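Long-range contacts in DUTPase (Staphylococcus phage 11, PDB 4GV8), which hydrolyses dUTP to dUMP and diphosphate as a trimeric, jelly-roll dUTPase with a further, moonlighting role: residues 32-37 with 127-132; 51-56 with 78-83; 62-67 with 134-139. All coordinates share one frame; numbering follows the deposited sequence.

Contact 1: residues 32-37 with 127-132; sequences AETVVL and QINEGD
Val35 and Ile128 form the antiparallel, hydrogen-bonded pair at the core of this contact, where strand 35-37 runs beside strand 126-128 in a small sheet of the jelly-roll. Both bonds of the pair are present, Val35 N to Ile128 O at 2.8 Å and Ile128 N to Val35 O at 2.9 Å. The side chains of Val35 and Ile128 run alongside each other off the same face, Val35 CG1 touching Ile128 CB and CD1. Gln127 reaches outward on the other face. Its CB leads to CG, anti to the backbone N (chi1 -170°), and CG lies between Val35 O and Val36 CG2. CD follows between the CG2 methyls of Thr34 and Val36. At the tip OE1 packs against Val36 CG2, while NE2 passes the CG2 methyl of Thr34 and donates to Asn129 OD1 over 2.8 Å. This bond is almost straight (174°) and in the planes of both amides, landing on a lone pair of the acceptor, which helps to hold the Gln127 amide in its rotation.

Past the strand ends, Asn129 to Asp132 make a type II turn, with Asp132 N bonded to Asn129 O. Asp132 OD2 adds a second link, accepting from Asn129 N at 2.7 Å, the N-H coming in well out of the carboxylate plane. Across the contact, Glu130 N points at the hydroxyl of Thr34, with 2.9 Å to OG1 and an angle of 173°. Glu33 O lies 3.1 Å from Glu130 N too, but the angle is poor; that carbonyl is instead bonded to Ser31 OG. The chemistry therefore implies a change of acceptor: where the strand pairing stops, a threonine hydroxyl replaces a backbone carbonyl in tying the turn to residues 32-37.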
# COMPACT_ATOMS: atom_id res chain seq x y z
N ALA B 32 -15.96 5.29 -13.61
CA ALA B 32 -17.14 5.94 -14.12
C ALA B 32 -16.77 7.30 -14.71
O ALA B 32 -17.67 8.04 -15.08
CB ALA B 32 -18.16 6.13 -13.01
N GLU B 33 -15.48 7.62 -14.77
CA GLU B 33 -15.03 8.93 -15.27
C GLU B 33 -13.85 8.89 -16.22
O GLU B 33 -13.00 7.97 -16.16
CB GLU B 33 -14.82 10.00 -14.15
CG GLU B 33 -13.73 9.79 -13.13
CD GLU B 33 -13.57 10.99 -12.17
OE1 GLU B 33 -12.79 11.94 -12.48
OE2 GLU B 33 -14.19 10.96 -11.07
N THR B 34 -13.85 9.88 -17.14
CA THR B 34 -12.75 10.13 -18.04
C THR B 34 -12.03 11.35 -17.49
O THR B 34 -12.63 12.40 -17.33
CB THR B 34 -13.22 10.37 -19.48
OG1 THR B 34 -13.83 9.15 -19.96
CG2 THR B 34 -12.06 10.73 -20.37
N VAL B 35 -10.76 11.16 -17.12
CA VAL B 35 -9.95 12.23 -16.57
C VAL B 35 -8.49 12.12 -17.03
O VAL B 35 -7.91 11.01 -17.10
CB VAL B 35 -10.10 12.30 -15.02
CG1 VAL B 35 -9.66 11.02 -14.37
CG2 VAL B 35 -9.34 13.48 -14.41
N VAL B 36 -7.93 13.28 -17.40
CA VAL B 36 -6.52 13.43 -17.71
C VAL B 36 -5.78 13.67 -16.40
O VAL B 36 -6.22 14.45 -15.57
CB VAL B 36 -6.28 14.60 -18.71
CG1 VAL B 36 -4.80 14.83 -18.93
CG2 VAL B 36 -6.95 14.26 -20.04
N LEU B 37 -4.68 12.95 -16.20
CA LEU B 37 -3.87 13.06 -14.99
C LEU B 37 -2.38 13.19 -15.38
O LEU B 37 -1.75 12.24 -15.87
CB LEU B 37 -4.14 11.85 -14.08
CG LEU B 37 -3.88 12.00 -12.56
CD1 LEU B 37 -4.79 13.10 -11.97
CD2 LEU B 37 -4.10 10.64 -11.86
N GLN B 127 -4.46 9.34 -19.73
CA GLN B 127 -5.90 9.52 -19.75
C GLN B 127 -6.60 8.21 -19.27
O GLN B 127 -6.40 7.11 -19.80
CB GLN B 127 -6.43 9.95 -21.11
CG GLN B 127 -7.91 10.37 -21.02
CD GLN B 127 -8.34 11.00 -22.29
OE1 GLN B 127 -7.76 12.00 -22.69
NE2 GLN B 127 -9.30 10.38 -22.99
N ILE B 128 -7.30 8.36 -18.16
CA ILE B 128 -8.15 7.32 -17.60
C ILE B 128 -9.51 7.57 -18.26
O ILE B 128 -10.01 8.71 -18.32
CB ILE B 128 -8.27 7.49 -16.06
CG1 ILE B 128 -6.90 7.25 -15.40
CG2 ILE B 128 -9.37 6.61 -15.45
CD1 ILE B 128 -6.73 8.05 -14.14
N ASN B 129 -10.06 6.53 -18.81
CA ASN B 129 -11.31 6.59 -19.54
C ASN B 129 -12.37 5.87 -18.78
O ASN B 129 -12.12 4.83 -18.14
CB ASN B 129 -11.14 6.01 -20.93
CG ASN B 129 -10.19 6.82 -21.76
OD1 ASN B 129 -10.37 8.03 -21.92
ND2 ASN B 129 -9.12 6.20 -22.20
N GLU B 130 -13.54 6.48 -18.81
CA GLU B 130 -14.77 5.86 -18.36
C GLU B 130 -14.72 4.41 -18.87
O GLU B 130 -14.42 4.19 -20.04
CB GLU B 130 -15.94 6.67 -18.98
CG GLU B 130 -17.32 6.46 -18.37
CD GLU B 130 -17.94 5.13 -18.75
OE1 GLU B 130 -17.76 4.72 -19.92
OE2 GLU B 130 -18.59 4.51 -17.89
N GLY B 131 -14.90 3.41 -17.99
CA GLY B 131 -14.93 1.99 -18.42
C GLY B 131 -13.62 1.25 -18.13
O GLY B 131 -13.57 0.01 -18.17
N ASP B 132 -12.55 2.00 -17.87
CA ASP B 132 -11.25 1.38 -17.54
C ASP B 132 -11.35 0.53 -16.29
O ASP B 132 -11.93 0.95 -15.27
CB ASP B 132 -10.12 2.42 -17.33
CG ASP B 132 -9.62 3.02 -18.63
OD1 ASP B 132 -9.93 2.47 -19.69
OD2 ASP B 132 -8.92 4.06 -18.59

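Contact 2: residues 51-56 with 78-83; sequences VSIPEG and GKIDAG. With DUP (2'-deoxyuridine 5'-alpha,beta-imido-triphosphate), chain J.
Ile53 and Ile80 are brought together by different second torsions. Ile53 is extended beyond CG1 (chi2 162°), which carries CD1 across to residues 78-83, whereas Ile80 is bent (chi2 -53°) and turns its own CD1 the other way. The contact joins the chain following strand 49-52 with strand 73-80 and the loop after it, in the jelly-roll of a trimeric dUTPase, beside the nucleotide pocket.

The two side chains cross at about a right angle, with Ile53 CD1 3.8 Å from Ile80 CG2. The bend in Ile80 brings its CD1 to the bound dUTP analogue, 3.7 Å from the base atom C2 and close to the sugar atom C2' as well. CG2 meets Ile53 and CD1 meets the nucleotide, so Ile80 sits between the two.

Further along, the backbones approach without direct hydrogen bonding. Ile53 O and Ala82 O, both acceptors, are 3.0 Å apart, and Ala82 CA makes a CA-H...O contact with Ile53 O at 3.2 Å. The methyl of Ala82 packs between the carbonyl oxygens of Ile53 and Pro54, 3.4 Å from Pro54 O. A water bridges the gap, accepting from Ile53 N at 3.0 Å and probably donating to Asp81 O.

Asp81, between these packing residues, faces the sugar. Its OD1 is held by the backbone N of Ala25 of the second subunit, a second-shell bond that helps position the carboxylate. The 3'-hydroxyl is gripped twice: O3' donates to Asp81 OD2 at 2.7 Å and accepts from Asp81 N at 3.0 Å, with an angle of 167°.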
# COMPACT_ATOMS: atom_id res chain seq x y z
N VAL B 51 -21.44 -0.41 -2.43
CA VAL B 51 -21.61 -1.79 -1.97
C VAL B 51 -22.10 -1.70 -0.51
O VAL B 51 -21.99 -0.63 0.11
CB VAL B 51 -20.29 -2.61 -2.12
CG1 VAL B 51 -19.87 -2.73 -3.60
CG2 VAL B 51 -19.18 -2.00 -1.26
N SER B 52 -22.66 -2.78 0.02
CA SER B 52 -22.97 -2.91 1.44
C SER B 52 -22.21 -4.13 2.00
O SER B 52 -22.72 -5.27 1.98
CB SER B 52 -24.47 -3.07 1.70
OG SER B 52 -24.74 -2.95 3.08
N ILE B 53 -21.00 -3.87 2.48
CA ILE B 53 -20.17 -4.89 3.13
C ILE B 53 -20.77 -5.14 4.51
O ILE B 53 -21.08 -4.19 5.28
CB ILE B 53 -18.69 -4.42 3.23
CG1 ILE B 53 -18.12 -4.25 1.80
CG2 ILE B 53 -17.79 -5.37 4.07
CD1 ILE B 53 -16.87 -3.41 1.72
N PRO B 54 -20.97 -6.42 4.84
CA PRO B 54 -21.51 -6.64 6.18
C PRO B 54 -20.46 -6.37 7.28
O PRO B 54 -19.24 -6.44 7.05
CB PRO B 54 -21.92 -8.12 6.16
CG PRO B 54 -21.83 -8.54 4.74
CD PRO B 54 -20.82 -7.67 4.09
N GLU B 55 -20.98 -6.10 8.48
CA GLU B 55 -20.18 -5.95 9.66
C GLU B 55 -19.31 -7.21 9.85
O GLU B 55 -19.72 -8.33 9.55
CB GLU B 55 -21.09 -5.67 10.87
CG GLU B 55 -20.28 -5.10 12.05
CD GLU B 55 -21.10 -4.85 13.32
OE1 GLU B 55 -22.36 -4.96 13.28
OE2 GLU B 55 -20.42 -4.54 14.35
N GLY B 56 -18.07 -7.02 10.28
CA GLY B 56 -17.17 -8.16 10.43
C GLY B 56 -16.31 -8.48 9.20
O GLY B 56 -15.62 -9.51 9.18
N GLY B 78 -7.71 1.65 -0.37
CA GLY B 78 -8.79 2.19 0.43
C GLY B 78 -9.39 1.11 1.28
O GLY B 78 -9.65 -0.00 0.82
N LYS B 79 -9.58 1.46 2.54
CA LYS B 79 -10.27 0.57 3.49
C LYS B 79 -11.73 0.98 3.47
O LYS B 79 -12.08 2.11 3.85
CB LYS B 79 -9.64 0.68 4.88
CG LYS B 79 -8.25 0.04 4.97
CD LYS B 79 -7.09 0.58 4.08
CE LYS B 79 -6.66 2.01 4.44
NZ LYS B 79 -5.45 2.49 3.71
N ILE B 80 -12.57 0.08 3.00
CA ILE B 80 -14.01 0.35 2.83
C ILE B 80 -14.77 -0.28 4.02
O ILE B 80 -14.82 -1.51 4.14
CB ILE B 80 -14.57 -0.23 1.47
CG1 ILE B 80 -13.63 0.08 0.29
CG2 ILE B 80 -16.03 0.24 1.22
CD1 ILE B 80 -13.25 1.56 0.10
N ASP B 81 -15.31 0.55 4.93
CA ASP B 81 -16.01 0.04 6.12
C ASP B 81 -17.36 -0.58 5.78
O ASP B 81 -18.09 -0.13 4.84
CB ASP B 81 -16.22 1.14 7.17
CG ASP B 81 -14.95 1.84 7.55
OD1 ASP B 81 -14.18 1.31 8.38
OD2 ASP B 81 -14.73 2.95 7.02
N ALA B 82 -17.72 -1.56 6.60
CA ALA B 82 -19.07 -2.17 6.64
C ALA B 82 -20.21 -1.13 6.61
O ALA B 82 -21.22 -1.27 5.86
CB ALA B 82 -19.20 -3.12 7.84
N GLY B 83 -20.10 -0.02 7.32
CA GLY B 83 -21.30 0.92 7.18
C GLY B 83 -21.38 1.86 5.94
O GLY B 83 -22.27 2.72 5.85
O4 DUP J . -9.73 4.78 -1.22
C4 DUP J . -10.90 4.94 -0.55
C5 DUP J . -10.94 4.94 0.84
C6 DUP J . -12.13 5.08 1.48
N3 DUP J . -12.07 5.02 -1.20
C2 DUP J . -13.24 5.23 -0.54
O2 DUP J . -14.34 5.40 -1.28
N1 DUP J . -13.28 5.26 0.80
C1' DUP J . -14.54 5.44 1.55
C2' DUP J . -15.02 4.12 2.16
C3' DUP J . -14.68 4.26 3.64
O3' DUP J . -15.54 3.46 4.45
O4' DUP J . -14.35 6.36 2.66
C4' DUP J . -14.73 5.76 3.92
C5' DUP J . -13.84 6.22 5.08
O5' DUP J . -12.47 5.75 4.96
PA DUP J . -11.35 6.37 5.90
O1A DUP J . -11.79 6.04 7.30
O2A DUP J . -10.07 5.73 5.27
N3A DUP J . -11.28 8.06 5.65
PB DUP J . -11.27 9.18 6.93
O1B DUP J . -10.91 8.48 8.24
O2B DUP J . -10.35 10.32 6.47
O3B DUP J . -12.86 9.65 6.91
PG DUP J . -14.00 9.34 8.03
O2G DUP J . -13.88 10.49 9.00
O1G DUP J . -13.69 7.97 8.65
O3G DUP J . -15.29 9.24 7.25
O HOH W 1 -23.20 -2.23 4.86
O HOH W 2 -20.00 -1.01 2.80

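Contact 3: residues 62-67 with 134-139; sequences TSRSGV and LAQLVI. With DUP (2'-deoxyuridine 5'-alpha,beta-imido-triphosphate), chain L.
One phosphate oxygen, O1B of the bound dUTP analogue, is gripped by two nitrogens of Arg64, whose CG rests 3.8 Å from the carbonyl carbon of Ala135 across the contact. NE reaches O1B at 2.9 Å and NH2 at 3.0 Å. Both bonds are bent (141° and 135°), as expected when a single oxygen sits at the guanidinium edge, near its plane, and is shared by two donors. The side chain is bent at chi3 (53°), and its third nitrogen, NH1, is tied to Lys133 O, so the group is held from the protein side as well.

The neighbours of Arg64 continue the grip from the start of helix 65-70. The analogue's O1A accepts from Ser65 N. Its O2B accepts from Gly66 N. The bridging N3A of the analogue donates to Ser65 OG at 2.8 Å. This Arg-Ser-Gly sequence is consistent with the phosphate-binding motif of trimeric dUTPases. The analogue also bonds Asn20 of the same chain and Asp81 and Gly89 of the third subunit.

In the sheet, Thr62 and Gln136 are an antiparallel hydrogen-bonded pair: Thr62 N meets Gln136 O nearly along the C=O axis, and Gln136 N returns to Thr62 O, each at 2.8 Å. Thr62 CG2 lies against Gln136 CG at 3.6 Å. Just before Gln136, Leu134 and Ala135 form a classic beta bulge opposite Ile29. A water links the loop to the strand, accepting from Arg64 N at 3.0 Å and donating to Leu134 O.

Neutral sheet bonds thus fix the backbone from which a cationic side chain and helix-start N-H groups converge on the phosphates; the positive end of the helix probably adds to the attraction for their negative charge.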
# COMPACT_ATOMS: atom_id res chain seq x y z
N THR B 62 -8.07 -1.62 -4.15
CA THR B 62 -6.66 -1.82 -4.31
C THR B 62 -6.23 -1.94 -5.77
O THR B 62 -7.04 -2.14 -6.71
CB THR B 62 -6.25 -3.06 -3.46
OG1 THR B 62 -4.84 -3.00 -3.17
CG2 THR B 62 -6.68 -4.38 -4.09
N SER B 63 -4.95 -1.78 -5.98
CA SER B 63 -4.38 -1.76 -7.33
C SER B 63 -4.47 -3.13 -8.03
O SER B 63 -4.56 -4.19 -7.37
CB SER B 63 -2.90 -1.36 -7.24
OG SER B 63 -2.11 -2.43 -6.60
N ARG B 64 -4.42 -3.09 -9.37
CA ARG B 64 -4.17 -4.25 -10.22
C ARG B 64 -2.68 -4.26 -10.57
O ARG B 64 -2.08 -3.20 -10.76
CB ARG B 64 -5.04 -4.20 -11.48
CG ARG B 64 -6.54 -4.15 -11.16
CD ARG B 64 -7.42 -4.18 -12.42
NE ARG B 64 -7.06 -5.30 -13.25
CZ ARG B 64 -6.98 -5.27 -14.58
NH1 ARG B 64 -7.29 -4.16 -15.22
NH2 ARG B 64 -6.65 -6.37 -15.25
N SER B 65 -2.07 -5.44 -10.62
CA SER B 65 -0.61 -5.50 -10.85
C SER B 65 -0.14 -5.04 -12.25
O SER B 65 1.01 -4.57 -12.41
CB SER B 65 -0.07 -6.90 -10.58
OG SER B 65 -0.47 -7.84 -11.58
N GLY B 66 -1.02 -5.18 -13.27
CA GLY B 66 -0.68 -4.74 -14.61
C GLY B 66 -0.67 -3.21 -14.66
O GLY B 66 0.34 -2.59 -15.05
N VAL B 67 -1.74 -2.58 -14.22
CA VAL B 67 -1.75 -1.10 -14.17
C VAL B 67 -0.58 -0.58 -13.33
O VAL B 67 0.21 0.32 -13.70
CB VAL B 67 -3.06 -0.57 -13.56
CG1 VAL B 67 -2.94 0.95 -13.32
CG2 VAL B 67 -4.27 -0.92 -14.44
N LEU B 134 -9.63 -0.28 -13.55
CA LEU B 134 -8.57 0.51 -12.93
C LEU B 134 -8.08 -0.03 -11.56
O LEU B 134 -6.93 0.20 -11.19
CB LEU B 134 -9.11 1.95 -12.74
CG LEU B 134 -8.17 2.97 -12.12
CD1 LEU B 134 -6.90 3.08 -12.95
CD2 LEU B 134 -8.80 4.36 -11.92
N ALA B 135 -8.96 -0.69 -10.82
CA ALA B 135 -8.66 -1.24 -9.47
C ALA B 135 -9.43 -2.54 -9.24
O ALA B 135 -10.17 -3.01 -10.12
CB ALA B 135 -9.02 -0.23 -8.35
N GLN B 136 -9.25 -3.11 -8.05
CA GLN B 136 -10.01 -4.29 -7.61
C GLN B 136 -10.35 -4.18 -6.14
O GLN B 136 -9.76 -3.40 -5.40
CB GLN B 136 -9.30 -5.62 -7.89
CG GLN B 136 -8.02 -5.83 -7.10
CD GLN B 136 -7.15 -6.95 -7.64
OE1 GLN B 136 -5.92 -6.83 -7.78
NE2 GLN B 136 -7.79 -8.04 -7.96
N LEU B 137 -11.37 -4.94 -5.76
CA LEU B 137 -11.97 -4.91 -4.42
C LEU B 137 -11.89 -6.32 -3.83
O LEU B 137 -12.49 -7.28 -4.35
CB LEU B 137 -13.46 -4.47 -4.48
CG LEU B 137 -14.15 -4.35 -3.10
CD1 LEU B 137 -13.57 -3.19 -2.25
CD2 LEU B 137 -15.69 -4.33 -3.25
N VAL B 138 -11.08 -6.45 -2.77
CA VAL B 138 -10.89 -7.72 -2.07
C VAL B 138 -11.53 -7.55 -0.68
O VAL B 138 -11.27 -6.56 -0.01
CB VAL B 138 -9.39 -8.04 -1.93
CG1 VAL B 138 -9.20 -9.36 -1.13
CG2 VAL B 138 -8.77 -8.06 -3.31
N ILE B 139 -12.36 -8.50 -0.27
CA ILE B 139 -13.07 -8.43 1.03
C ILE B 139 -12.53 -9.53 1.98
O ILE B 139 -12.42 -10.72 1.61
CB ILE B 139 -14.60 -8.59 0.89
CG1 ILE B 139 -15.20 -7.52 -0.11
CG2 ILE B 139 -15.23 -8.43 2.28
CD1 ILE B 139 -16.30 -7.96 -1.06
O4 DUP L . 2.93 -7.79 -7.14
C4 DUP L . 2.37 -8.86 -7.71
C5 DUP L . 1.01 -8.89 -7.99
C6 DUP L . 0.45 -10.03 -8.60
N3 DUP L . 3.12 -9.93 -8.02
C2 DUP L . 2.55 -11.02 -8.64
O2 DUP L . 3.36 -12.08 -8.93
N1 DUP L . 1.23 -11.06 -8.95
C1' DUP L . 0.63 -12.23 -9.63
C2' DUP L . -0.23 -13.02 -8.67
C3' DUP L . -1.65 -12.65 -9.04
O3' DUP L . -2.52 -13.76 -8.76
O4' DUP L . -0.19 -11.75 -10.72
C4' DUP L . -1.55 -12.23 -10.53
C5' DUP L . -2.56 -11.17 -10.97
O5' DUP L . -2.72 -10.09 -10.03
PA DUP L . -3.76 -8.90 -10.41
O1A DUP L . -3.45 -7.80 -9.42
O2A DUP L . -5.17 -9.38 -10.54
N3A DUP L . -3.16 -8.40 -11.91
PB DUP L . -4.04 -7.98 -13.30
O1B DUP L . -5.48 -7.75 -12.84
O2B DUP L . -3.33 -6.81 -13.96
O3B DUP L . -3.97 -9.32 -14.24
PG DUP L . -4.96 -10.66 -14.35
O2G DUP L . -5.99 -10.67 -13.22
O1G DUP L . -5.56 -10.26 -15.64
O3G DUP L . -3.94 -11.76 -14.36
O HOH W 3 -4.46 -0.32 -10.55

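Overall arrangement
From the N terminus the chain first passes residues 32-37, then 51-56 and 62-67, before any contact is closed. Residues 78-83 return to 51-56 and close contact 2, the shortest of the three loops, which lies wholly within the long excursion that ends when 127-132 completes contact 1. Contact 3 closes last, at 134-139, and crosses both others. Contacts 1 and 2 do not touch, but contact 3 touches each: Leu134 packs on Ile128, and Leu137 on Ile80. The central sheet thereby links the two-stranded sheet of 35-37 and 126-128 with the chain leaving strand 49-52; contacts 2 and 3, unlike contact 1, also touch neighbouring subunits.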